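Local coordinates for protein BauA (Acinetobacter baumannii, PDB 6HCP) that probably carries iron, bound to the siderophore preacinetobactin, across the outer membrane as a TonB-dependent receptor, at residues Tyr315-Gly319 against Lys405-Thr409. Numbering follows the deposited sequence.
Sequences YKYNG and KPEFT. With EDO (1,2-ethanediol), chain Q; EDO (1,2-ethanediol), chain J.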
# COMPACT_ATOMS: atom_id res chain seq x y z
N TYR A 315 15.17 -24.46 -25.47
CA TYR A 315 13.98 -24.22 -24.69
C TYR A 315 13.61 -25.50 -23.95
O TYR A 315 13.51 -26.55 -24.58
CB TYR A 315 12.82 -23.78 -25.57
CG TYR A 315 11.52 -23.55 -24.85
CD1 TYR A 315 11.22 -22.33 -24.25
CD2 TYR A 315 10.53 -24.52 -24.85
CE1 TYR A 315 10.00 -22.11 -23.64
CE2 TYR A 315 9.30 -24.31 -24.24
CZ TYR A 315 9.04 -23.11 -23.61
OH TYR A 315 7.82 -22.91 -23.03
N LYS A 316 13.23 -25.35 -22.68
CA LYS A 316 12.73 -26.45 -21.88
C LYS A 316 11.59 -25.97 -20.98
O LYS A 316 11.67 -24.92 -20.38
CB LYS A 316 13.86 -27.01 -21.01
CG LYS A 316 15.02 -27.65 -21.77
CD LYS A 316 16.13 -28.10 -20.81
CE LYS A 316 17.17 -28.98 -21.46
NZ LYS A 316 17.80 -28.27 -22.58
N TYR A 317 10.53 -26.78 -20.91
CA TYR A 317 9.34 -26.45 -20.13
C TYR A 317 8.83 -27.73 -19.46
O TYR A 317 8.56 -28.72 -20.12
CB TYR A 317 8.24 -25.85 -21.02
CG TYR A 317 6.97 -25.53 -20.27
CD1 TYR A 317 6.04 -26.51 -20.00
CD2 TYR A 317 6.64 -24.23 -19.96
CE1 TYR A 317 4.85 -26.22 -19.36
CE2 TYR A 317 5.47 -23.92 -19.28
CZ TYR A 317 4.58 -24.92 -18.96
OH TYR A 317 3.38 -24.63 -18.34
N ASN A 318 8.62 -27.64 -18.15
CA ASN A 318 8.05 -28.72 -17.35
C ASN A 318 6.97 -28.12 -16.46
O ASN A 318 7.28 -27.29 -15.61
CB ASN A 318 9.14 -29.36 -16.50
CG ASN A 318 8.71 -30.59 -15.73
OD1 ASN A 318 7.74 -31.25 -16.09
ND2 ASN A 318 9.58 -31.04 -14.85
N GLY A 319 5.71 -28.48 -16.67
CA GLY A 319 4.63 -27.84 -15.95
C GLY A 319 3.27 -28.23 -16.47
O GLY A 319 3.08 -29.34 -16.98
N LYS A 405 6.91 -33.02 -8.53
CA LYS A 405 7.49 -32.55 -9.75
C LYS A 405 7.96 -33.74 -10.59
O LYS A 405 8.85 -34.46 -10.17
CB LYS A 405 8.68 -31.66 -9.44
CG LYS A 405 9.35 -31.02 -10.64
CD LYS A 405 10.71 -30.48 -10.30
CE LYS A 405 11.06 -29.23 -11.07
NZ LYS A 405 12.17 -28.48 -10.43
N PRO A 406 7.45 -33.94 -11.82
CA PRO A 406 7.93 -35.04 -12.65
C PRO A 406 9.37 -34.76 -13.09
O PRO A 406 9.77 -33.62 -13.30
CB PRO A 406 6.96 -35.10 -13.84
CG PRO A 406 6.15 -33.81 -13.79
CD PRO A 406 6.31 -33.22 -12.41
N GLU A 407 10.16 -35.83 -13.18
CA GLU A 407 11.47 -35.74 -13.75
C GLU A 407 11.34 -35.29 -15.21
O GLU A 407 10.38 -35.65 -15.88
CB GLU A 407 12.16 -37.10 -13.66
CG GLU A 407 13.66 -36.98 -13.51
CD GLU A 407 14.39 -38.28 -13.78
OE1 GLU A 407 13.81 -39.34 -13.48
OE2 GLU A 407 15.49 -38.23 -14.37
N PHE A 408 12.36 -34.61 -15.72
CA PHE A 408 12.31 -34.03 -17.05
C PHE A 408 13.07 -34.92 -18.03
O PHE A 408 14.28 -34.81 -18.13
CB PHE A 408 12.84 -32.60 -17.01
CG PHE A 408 12.62 -31.83 -18.29
CD1 PHE A 408 11.36 -31.40 -18.65
CD2 PHE A 408 13.68 -31.57 -19.15
CE1 PHE A 408 11.15 -30.74 -19.85
CE2 PHE A 408 13.47 -30.92 -20.36
CZ PHE A 408 12.21 -30.48 -20.69
N THR A 409 12.33 -35.73 -18.80
CA THR A 409 12.91 -36.67 -19.78
C THR A 409 12.05 -36.74 -21.04
O THR A 409 11.65 -37.81 -21.47
CB THR A 409 12.98 -38.09 -19.18
OG1 THR A 409 11.64 -38.45 -18.82
CG2 THR A 409 13.90 -38.18 -17.99
C1 EDO Q . 8.56 -38.63 -16.52
O1 EDO Q . 9.94 -38.34 -16.34
C2 EDO Q . 8.22 -39.94 -15.85
O2 EDO Q . 7.83 -39.68 -14.50
C1 EDO J . 5.68 -23.37 -26.72
O1 EDO J . 4.80 -23.90 -27.72
C2 EDO J . 4.89 -23.21 -25.44
O2 EDO J . 5.47 -23.96 -24.36
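The ring of F408 packs against strand 302-318, overlapping the side chains of K316 and N318, which both leave the backbone toward the loop. Its CD1 packs 3.7 Å from N318 CB, while the far end of the ring meets the lysine, CZ lying 3.9 Å from K316 CB. The methylenes of K316 run roughly perpendicular to the F408 side chain, CG and CD lying beside CE2, and the amine then turns off from the loop. Between these neighbours the ring edge faces the backbone, with F408 CE1 3.3 Å from Y317 O, near the ring plane.

The N318 and F408 side chains run antiparallel alongside one another, the amide inclined by 47° to the phenyl plane. With CG anti to the backbone N (chi1 -174°), the asparagine extends toward the loop, and its ND2 donates to P406 O over 3.0 Å. The bond is fairly straight (161° at the hydrogen); the acceptor lies close to the amide plane, although the donor is tilted from the carbonyl plane. Q338 of strand 331-358 bonds both N318 OD1 and E407 O through NE2, so strand and loop share one donor group.

This illustrates how an extracellular loop of a TonB-dependent receptor packs on the barrel wall: the irregular segment 405-409, leading into strand 412-431, meets the 315-319 part of strand 302-318, which lies between strands 282-297 and 331-358.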